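Local structure of importin subunit beta-1 (Saccharomyces cerevisiae, 5OWU) at residues Gln404-Ile416 and Ile438-His451. The protein carries proteins into the nucleus together with importin alpha, the adaptor that recognises the classical nuclear localization signal of the cargo. Sequence-based numbering, arbitrary orientation. Where two conformers were deposited one is given.
Sequences QRTYYVHQALPSI and IADSVAESIDPQQH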
loop_
_atom_site.group_PDB
_atom_site.type_symbol
_atom_site.label_atom_id
_atom_site.label_comp_id
_atom_site.label_asym_id
_atom_site.label_seq_id
_atom_site.Cartn_x
_atom_site.Cartn_y
_atom_site.Cartn_z
ATOM N N GLN A 404 -1.208 18.515 27.616
ATOM C CA GLN A 404 -2.565 18.005 27.798
ATOM C C GLN A 404 -2.570 16.487 27.959
ATOM O O GLN A 404 -3.168 15.944 28.900
ATOM C CB GLN A 404 -3.433 18.410 26.605
ATOM C CG GLN A 404 -3.509 19.922 26.351
ATOM C CD GLN A 404 -4.399 20.650 27.351
ATOM O OE1 GLN A 404 -5.331 20.071 27.913
ATOM N NE2 GLN A 404 -4.117 21.933 27.569
ATOM N N ARG A 405 -1.924 15.783 27.029
ATOM C CA ARG A 405 -1.903 14.326 27.094
ATOM C C ARG A 405 -1.332 13.852 28.425
ATOM O O ARG A 405 -1.926 13.014 29.102
ATOM C CB ARG A 405 -1.102 13.758 25.922
ATOM C CG ARG A 405 -1.899 13.624 24.632
ATOM C CD ARG A 405 -1.029 13.142 23.474
ATOM N NE ARG A 405 0.123 14.012 23.271
ATOM C CZ ARG A 405 1.126 13.749 22.446
ATOM N NH1 ARG A 405 1.128 12.630 21.737
ATOM N NH2 ARG A 405 2.131 14.610 22.334
ATOM N N THR A 406 -0.179 14.389 28.820
ATOM C CA THR A 406 0.444 13.972 30.072
ATOM C C THR A 406 -0.489 14.204 31.252
ATOM O O THR A 406 -0.607 13.347 32.144
ATOM C CB THR A 406 1.760 14.731 30.272
ATOM O OG1 THR A 406 2.644 14.441 29.183
ATOM C CG2 THR A 406 2.429 14.336 31.586
ATOM N N TYR A 407 -1.161 15.360 31.271
ATOM C CA TYR A 407 -2.083 15.656 32.362
ATOM C C TYR A 407 -3.200 14.621 32.425
ATOM O O TYR A 407 -3.478 14.046 33.491
ATOM C CB TYR A 407 -2.658 17.067 32.205
ATOM C CG TYR A 407 -3.612 17.415 33.318
ATOM C CD1 TYR A 407 -3.140 17.871 34.547
ATOM C CD2 TYR A 407 -4.984 17.259 33.158
ATOM C CE1 TYR A 407 -4.012 18.177 35.582
ATOM C CE2 TYR A 407 -5.863 17.561 34.191
ATOM C CZ TYR A 407 -5.373 18.022 35.399
ATOM O OH TYR A 407 -6.246 18.325 36.434
ATOM N N TYR A 408 -3.847 14.348 31.290
ATOM C CA TYR A 408 -5.016 13.473 31.340
ATOM C C TYR A 408 -4.660 11.994 31.418
ATOM O O TYR A 408 -5.452 11.205 31.944
ATOM C CB TYR A 408 -5.929 13.770 30.150
ATOM C CG TYR A 408 -6.617 15.101 30.354
ATOM C CD1 TYR A 408 -7.527 15.274 31.391
ATOM C CD2 TYR A 408 -6.320 16.194 29.553
ATOM C CE1 TYR A 408 -8.142 16.493 31.606
ATOM C CE2 TYR A 408 -6.927 17.420 29.765
ATOM C CZ TYR A 408 -7.838 17.563 30.790
ATOM O OH TYR A 408 -8.449 18.777 31.009
ATOM N N VAL A 409 -3.482 11.599 30.948
ATOM C CA VAL A 409 -3.011 10.244 31.213
ATOM C C VAL A 409 -2.779 10.064 32.702
ATOM O O VAL A 409 -3.221 9.078 33.301
ATOM C CB VAL A 409 -1.739 9.947 30.400
ATOM C CG1 VAL A 409 -1.022 8.711 30.944
ATOM C CG2 VAL A 409 -2.091 9.760 28.931
ATOM N N HIS A 410 -2.082 11.013 33.326
ATOM C CA HIS A 410 -1.907 10.938 34.772
ATOM C C HIS A 410 -3.254 10.819 35.480
ATOM O O HIS A 410 -3.415 10.006 36.396
ATOM C CB HIS A 410 -1.147 12.165 35.279
ATOM C CG HIS A 410 -0.766 12.076 36.724
ATOM N ND1 HIS A 410 -1.624 12.426 37.744
ATOM C CD2 HIS A 410 0.376 11.658 37.319
ATOM C CE1 HIS A 410 -1.023 12.235 38.906
ATOM N NE2 HIS A 410 0.192 11.772 38.676
ATOM N N GLN A 411 -4.244 11.609 35.056
ATOM C CA GLN A 411 -5.541 11.580 35.729
ATOM C C GLN A 411 -6.262 10.248 35.520
ATOM O O GLN A 411 -6.894 9.726 36.445
ATOM C CB GLN A 411 -6.405 12.744 35.232
ATOM C CG GLN A 411 -7.859 12.705 35.676
ATOM C CD GLN A 411 -8.621 13.944 35.244
ATOM O OE1 GLN A 411 -9.302 13.946 34.213
ATOM N NE2 GLN A 411 -8.505 15.009 36.027
ATOM N N ALA A 412 -6.178 9.678 34.319
ATOM C CA ALA A 412 -7.018 8.543 33.947
ATOM C C ALA A 412 -6.351 7.188 34.144
ATOM O O ALA A 412 -7.041 6.163 34.099
ATOM C CB ALA A 412 -7.449 8.670 32.483
ATOM N N LEU A 413 -5.044 7.147 34.362
ATOM C CA LEU A 413 -4.349 5.866 34.352
ATOM C C LEU A 413 -4.861 4.927 35.435
ATOM O O LEU A 413 -5.017 3.731 35.144
ATOM C CB LEU A 413 -2.838 6.099 34.477
ATOM C CG LEU A 413 -1.864 5.002 34.032
ATOM C CD1 LEU A 413 -2.294 4.270 32.769
ATOM C CD2 LEU A 413 -0.509 5.653 33.820
ATOM N N PRO A 414 -5.161 5.371 36.656
ATOM C CA PRO A 414 -5.740 4.427 37.631
ATOM C C PRO A 414 -7.002 3.741 37.128
ATOM O O PRO A 414 -7.097 2.508 37.190
ATOM C CB PRO A 414 -5.996 5.313 38.859
ATOM C CG PRO A 414 -4.979 6.409 38.741
ATOM C CD PRO A 414 -4.833 6.672 37.267
ATOM N N SER A 415 -7.975 4.501 36.615
ATOM C CA SER A 415 -9.204 3.886 36.116
ATOM C C SER A 415 -8.933 2.951 34.934
ATOM O O SER A 415 -9.587 1.903 34.793
ATOM C CB SER A 415 -10.201 4.973 35.721
ATOM O OG SER A 415 -9.666 5.808 34.711
ATOM N N ILE A 416 -7.976 3.310 34.072
ATOM C CA ILE A 416 -7.679 2.474 32.910
ATOM C C ILE A 416 -7.043 1.162 33.352
ATOM O O ILE A 416 -7.425 0.082 32.886
ATOM C CB ILE A 416 -6.785 3.232 31.912
ATOM C CG1 ILE A 416 -7.585 4.343 31.238
ATOM C CG2 ILE A 416 -6.221 2.283 30.841
ATOM C CD1 ILE A 416 -6.739 5.293 30.400
ATOM N N ILE A 438 -1.232 4.867 24.890
ATOM C CA ILE A 438 -0.586 5.774 25.832
ATOM C C ILE A 438 0.921 5.592 25.759
ATOM O O ILE A 438 1.684 6.560 25.650
ATOM C CB ILE A 438 -1.119 5.534 27.256
ATOM C CG1 ILE A 438 -2.614 5.849 27.313
ATOM C CG2 ILE A 438 -0.367 6.390 28.264
ATOM C CD1 ILE A 438 -3.284 5.476 28.602
ATOM N N ALA A 439 1.372 4.337 25.805
ATOM C CA ALA A 439 2.802 4.068 25.755
ATOM C C ALA A 439 3.392 4.551 24.444
ATOM O O ALA A 439 4.498 5.094 24.412
ATOM C CB ALA A 439 3.066 2.573 25.933
ATOM N N ASP A 440 2.654 4.380 23.354
ATOM C CA ASP A 440 3.233 4.587 22.035
ATOM C C ASP A 440 3.463 6.065 21.752
ATOM O O ASP A 440 4.489 6.434 21.171
ATOM C CB ASP A 440 2.333 3.976 20.963
ATOM C CG ASP A 440 3.059 3.740 19.660
ATOM O OD1 ASP A 440 4.288 3.521 19.707
ATOM O OD2 ASP A 440 2.413 3.774 18.593
ATOM N N SER A 441 2.522 6.923 22.154
ATOM C CA SER A 441 2.633 8.337 21.805
ATOM C C SER A 441 3.222 9.206 22.911
ATOM O O SER A 441 3.946 10.162 22.614
ATOM C CB SER A 441 1.264 8.884 21.398
ATOM O OG SER A 441 0.883 8.388 20.121
ATOM N N VAL A 442 2.932 8.921 24.178
ATOM C CA VAL A 442 3.494 9.707 25.270
ATOM C C VAL A 442 3.966 8.802 26.410
ATOM O O VAL A 442 3.510 8.927 27.550
ATOM C CB VAL A 442 2.476 10.775 25.740
ATOM C CG1 VAL A 442 1.163 10.172 26.250
ATOM C CG2 VAL A 442 3.094 11.716 26.757
ATOM N N ALA A 443 4.947 7.934 26.128
ATOM C CA ALA A 443 5.418 6.967 27.120
ATOM C C ALA A 443 5.983 7.650 28.350
ATOM O O ALA A 443 5.946 7.076 29.448
ATOM C CB ALA A 443 6.500 6.056 26.528
ATOM N N GLU A 444 6.536 8.854 28.198
ATOM C CA GLU A 444 7.003 9.574 29.369
ATOM C C GLU A 444 5.854 9.997 30.282
ATOM O O GLU A 444 6.110 10.432 31.409
ATOM C CB GLU A 444 7.810 10.781 28.914
ATOM C CG GLU A 444 9.081 10.411 28.150
ATOM C CD GLU A 444 8.813 9.938 26.725
ATOM O OE1 GLU A 444 7.699 10.169 26.210
ATOM O OE2 GLU A 444 9.723 9.333 26.116
ATOM N N SER A 445 4.595 9.886 29.818
ATOM C CA SER A 445 3.431 10.191 30.655
ATOM C C SER A 445 3.277 9.191 31.800
ATOM O O SER A 445 2.558 9.474 32.769
ATOM C CB SER A 445 2.126 10.193 29.836
ATOM O OG SER A 445 1.920 8.971 29.138
ATOM N N ILE A 446 3.907 8.023 31.705
ATOM C CA ILE A 446 3.795 6.994 32.733
ATOM C C ILE A 446 4.961 7.162 33.701
ATOM O O ILE A 446 6.099 6.792 33.394
ATOM C CB ILE A 446 3.780 5.596 32.119
ATOM C CG1 ILE A 446 2.768 5.534 30.968
ATOM C CG2 ILE A 446 3.456 4.563 33.205
ATOM C CD1 ILE A 446 2.841 4.253 30.151
ATOM N N ASP A 447 4.675 7.705 34.876
ATOM C CA ASP A 447 5.729 8.026 35.827
ATOM C C ASP A 447 6.479 6.756 36.229
ATOM O O ASP A 447 5.848 5.796 36.694
ATOM C CB ASP A 447 5.127 8.697 37.058
ATOM C CG ASP A 447 6.175 9.136 38.055
ATOM O OD1 ASP A 447 6.707 10.256 37.898
ATOM O OD2 ASP A 447 6.472 8.367 38.994
ATOM N N PRO A 448 7.812 6.716 36.094
ATOM C CA PRO A 448 8.544 5.474 36.409
ATOM C C PRO A 448 8.263 4.911 37.792
ATOM O O PRO A 448 8.206 3.685 37.948
ATOM C CB PRO A 448 10.013 5.895 36.265
ATOM C CG PRO A 448 9.986 7.021 35.307
ATOM C CD PRO A 448 8.714 7.766 35.589
ATOM N N GLN A 449 8.109 5.761 38.805
ATOM C CA GLN A 449 7.860 5.272 40.157
ATOM C C GLN A 449 6.381 5.027 40.419
ATOM O O GLN A 449 6.017 4.011 41.021
ATOM C CB GLN A 449 8.403 6.262 41.195
ATOM C CG GLN A 449 9.866 6.053 41.561
ATOM C CD GLN A 449 10.813 6.570 40.499
ATOM O OE1 GLN A 449 10.712 7.718 40.066
ATOM N NE2 GLN A 449 11.742 5.720 40.071
ATOM N N GLN A 450 5.517 5.930 39.958
ATOM C CA GLN A 450 4.119 5.901 40.367
ATOM C C GLN A 450 3.309 4.873 39.582
ATOM O O GLN A 450 2.526 4.121 40.170
ATOM C CB GLN A 450 3.508 7.296 40.218
ATOM C CG GLN A 450 2.024 7.349 40.515
ATOM C CD GLN A 450 1.539 8.761 40.800
ATOM O OE1 GLN A 450 2.255 9.738 40.560
ATOM N NE2 GLN A 450 0.322 8.875 41.322
ATOM N N HIS A 451 3.473 4.823 38.257
ATOM C CA HIS A 451 2.571 4.036 37.428
ATOM C C HIS A 451 3.234 2.999 36.533
ATOM O O HIS A 451 2.563 2.036 36.152
ATOM C CB HIS A 451 1.725 4.966 36.548
ATOM C CG HIS A 451 0.699 5.736 37.317
ATOM N ND1 HIS A 451 0.511 7.090 37.155
ATOM C CD2 HIS A 451 -0.193 5.339 38.257
ATOM C CE1 HIS A 451 -0.454 7.496 37.960
ATOM N NE2 HIS A 451 -0.898 6.454 38.640
HETATM O O HOH W 1 1.847 11.625 33.945
#
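Thr406 and Ser445 bring the two backbones closest, their CA atoms 4.9 Å apart, where the chain leaving the second helix of HEAT repeat 10 passes the first. Helix 404-416 runs nearly antiparallel to helix 438-442, at 155° with 11.3 Å between axes; 443-445 then add a 3-10 turn, and the following loop travels along the first helix to His451, the N-cap of helix 452-463. Val409 and Leu413 carry the apolar part. With CG1 of Val409 anti to the backbone N (chi1 164°), that methyl lies 3.6 Å from CG2 of Ile438, and CB of Ser445 packs on it too. One turn on, Leu413 lays CD2 3.6 Å from CB of His451, with its CG over one imidazole face, offset toward the rim. The His451 ring also turns its edge to the face of His410, centroids 5.6 Å apart and planes at 67°. With an alanine here, Leu413 CD2 is likely to lose the ring it lies against, and His410 its edge-to-face partner. Gln450 is poorly ordered, so its weak bond at the His410 ring edge, NE2 to OE1, is loosely defined. A water donates to Ser445 O (2.6 Å) and, weakly, to Thr406 O, linking the backbones. Ile416 and Ile438 meet tip to tip through their CD1 atoms; Phe393 of helix 383-395 packs on both and on Val409, while Ala439 and Ala443 touch helix 467-484, continuing the HEAT stack.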